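Local coordinates for anopheles Plasmodium-responsive Leucine-rich repeat protein 1B (PDB 4XGO) that probably serves in mosquito immunity against Plasmodium by presenting a leucine-rich repeat domain for protein binding, in partnership with LRIM1, at residues Glu229-Ser234 and Lys252-Ser257. Numbering follows the deposited sequence.
Sequences ERLYVS and KVLDLS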
loop_
_atom_site.group_PDB
_atom_site.type_symbol
_atom_site.label_atom_id
_atom_site.label_comp_id
_atom_site.label_asym_id
_atom_site.label_seq_id
_atom_site.Cartn_x
_atom_site.Cartn_y
_atom_site.Cartn_z
ATOM N N GLU A 229 22.691 15.034 -20.369
ATOM C CA GLU A 229 21.585 15.139 -21.332
ATOM C C GLU A 229 20.314 15.737 -20.739
ATOM O O GLU A 229 19.581 16.448 -21.433
ATOM C CB GLU A 229 21.243 13.776 -21.926
ATOM C CG GLU A 229 22.309 13.229 -22.865
ATOM C CD GLU A 229 21.933 11.887 -23.454
ATOM O OE1 GLU A 229 20.718 11.609 -23.583
ATOM O OE2 GLU A 229 22.862 11.109 -23.772
ATOM N N ARG A 230 20.026 15.444 -19.476
ATOM C CA ARG A 230 18.755 15.868 -18.878
ATOM C C ARG A 230 18.991 16.409 -17.480
ATOM O O ARG A 230 19.598 15.737 -16.634
ATOM C CB ARG A 230 17.759 14.701 -18.840
ATOM C CG ARG A 230 17.586 14.022 -20.188
ATOM C CD ARG A 230 16.527 12.954 -20.117
ATOM N NE ARG A 230 16.274 12.378 -21.431
ATOM C CZ ARG A 230 17.045 11.467 -22.028
ATOM N NH1 ARG A 230 18.154 11.000 -21.451
ATOM N NH2 ARG A 230 16.690 11.010 -23.232
ATOM N N LEU A 231 18.512 17.636 -17.261
ATOM C CA LEU A 231 18.643 18.328 -15.986
ATOM C C LEU A 231 17.269 18.827 -15.552
ATOM O O LEU A 231 16.633 19.666 -16.225
ATOM C CB LEU A 231 19.640 19.494 -16.098
ATOM C CG LEU A 231 19.734 20.412 -14.878
ATOM C CD1 LEU A 231 20.262 19.671 -13.665
ATOM C CD2 LEU A 231 20.607 21.611 -15.182
ATOM N N TYR A 232 16.780 18.270 -14.443
ATOM C CA TYR A 232 15.490 18.629 -13.912
ATOM C C TYR A 232 15.656 19.386 -12.604
ATOM O O TYR A 232 16.228 18.868 -11.633
ATOM C CB TYR A 232 14.635 17.392 -13.659
ATOM C CG TYR A 232 14.442 16.525 -14.872
ATOM C CD1 TYR A 232 15.332 15.508 -15.165
ATOM C CD2 TYR A 232 13.367 16.725 -15.721
ATOM C CE1 TYR A 232 15.157 14.702 -16.287
ATOM C CE2 TYR A 232 13.180 15.921 -16.844
ATOM C CZ TYR A 232 14.084 14.911 -17.115
ATOM O OH TYR A 232 13.919 14.089 -18.225
ATOM N N VAL A 233 15.147 20.610 -12.568
ATOM C CA VAL A 233 15.237 21.418 -11.362
ATOM C C VAL A 233 13.917 22.147 -11.125
ATOM O O VAL A 233 13.888 23.280 -10.650
ATOM C CB VAL A 233 16.421 22.423 -11.377
ATOM C CG1 VAL A 233 16.746 22.843 -9.964
ATOM C CG2 VAL A 233 17.678 21.821 -11.970
ATOM N N SER A 234 12.810 21.468 -11.395
ATOM C CA SER A 234 11.501 22.073 -11.187
ATOM C C SER A 234 11.187 22.154 -9.697
ATOM O O SER A 234 11.773 21.419 -8.872
ATOM C CB SER A 234 10.405 21.295 -11.914
ATOM O OG SER A 234 10.080 20.102 -11.220
ATOM N N LYS A 252 19.900 18.163 -23.650
ATOM C CA LYS A 252 18.708 18.268 -24.470
ATOM C C LYS A 252 17.408 18.496 -23.715
ATOM O O LYS A 252 16.435 18.921 -24.325
ATOM C CB LYS A 252 18.605 17.091 -25.439
ATOM C CG LYS A 252 18.507 15.728 -24.812
ATOM C CD LYS A 252 18.644 14.678 -25.904
ATOM C CE LYS A 252 18.190 13.311 -25.432
ATOM N NZ LYS A 252 18.117 12.362 -26.576
ATOM N N VAL A 253 17.407 18.278 -22.404
ATOM C CA VAL A 253 16.234 18.540 -21.586
ATOM C C VAL A 253 16.635 19.439 -20.410
ATOM O O VAL A 253 17.573 19.127 -19.694
ATOM C CB VAL A 253 15.625 17.256 -21.040
ATOM C CG1 VAL A 253 14.463 17.556 -20.117
ATOM C CG2 VAL A 253 15.190 16.337 -22.178
ATOM N N LEU A 254 15.908 20.534 -20.253
ATOM C CA LEU A 254 16.103 21.461 -19.137
ATOM C C LEU A 254 14.757 21.866 -18.583
ATOM O O LEU A 254 13.976 22.551 -19.255
ATOM C CB LEU A 254 16.896 22.689 -19.591
ATOM C CG LEU A 254 17.265 23.702 -18.501
ATOM C CD1 LEU A 254 18.082 23.008 -17.413
ATOM C CD2 LEU A 254 18.038 24.883 -19.091
ATOM N N ASP A 255 14.467 21.416 -17.360
ATOM C CA ASP A 255 13.192 21.686 -16.711
ATOM C C ASP A 255 13.430 22.703 -15.580
ATOM O O ASP A 255 13.987 22.378 -14.557
ATOM C CB ASP A 255 12.553 20.396 -16.183
ATOM C CG ASP A 255 11.174 20.605 -15.613
ATOM O OD1 ASP A 255 10.688 21.761 -15.520
ATOM O OD2 ASP A 255 10.546 19.606 -15.196
ATOM N N LEU A 256 12.974 23.927 -15.805
ATOM C CA LEU A 256 13.077 25.023 -14.827
ATOM C C LEU A 256 11.698 25.455 -14.319
ATOM O O LEU A 256 11.529 26.540 -13.734
ATOM C CB LEU A 256 13.801 26.206 -15.469
ATOM C CG LEU A 256 15.200 25.950 -16.000
ATOM C CD1 LEU A 256 15.717 27.181 -16.723
ATOM C CD2 LEU A 256 16.115 25.502 -14.881
ATOM N N SER A 257 10.691 24.614 -14.515
ATOM C CA SER A 257 9.332 25.007 -14.211
ATOM C C SER A 257 9.053 25.053 -12.718
ATOM O O SER A 257 9.759 24.434 -11.914
ATOM C CB SER A 257 8.308 24.096 -14.932
ATOM O OG SER A 257 8.406 22.753 -14.504
HETATM O O HOH W 1 18.559 9.764 -25.824
HETATM O O HOH W 2 11.408 18.390 -12.945
#
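V253 lies between the two larger side chains R230 and Y232 of the neighbouring strand. Its CG1 meets the tyrosine ring at CE2, 3.9 Å away, while CB and CG2 pack against the aliphatic part of R230 at CG; with CG1 anti to its own backbone N (chi1 176°), each methyl has a different neighbour. A small beta-branched residue suits this place, because its two methyls, branching at CB, reach both flanking side chains at once. Y232 in turn lays CD2 3.8 Å from CB of D255, ring and carboxylate planes turned 78° apart. On the reverse face L231 and L254 run side by side, CD2 of the first 3.6 Å from CD1 of the second, branched apolar chains suited to a buried core.

Between these two faces the backbones pair as parallel strands, 4° apart in direction. E229 O accepts from both K252 N (2.8 Å) and V253 N, and further bonds run on to V233 N and D255 O. Such strands, one from each successive repeat, are the hallmark of the leucine-rich repeat solenoid: leucines point into its core, and R230, Y232, V253 and D255 line the concave face. Strands 206-208 and 276-278 flank the pair, one on each side, extending the parallel strand pairing, and N259 ND2 ties the turns together by bonding both V233 O and L256 O.

At the N-terminal end the K252 chain extends beside E229 and R230, bringing CE over one face of the guanidinium, 3.5 Å from R230 NH2. Nearby E229 OE1 and the salt bridge of R230 NH1 to D206 would temper the repulsion between the two cations. At the other end the short carboxylate of D255 reaches S257 N through OD1, forming an Asx turn, and also takes S257 OG (2.7 Å); a water links D255 OD2 to S234 OG.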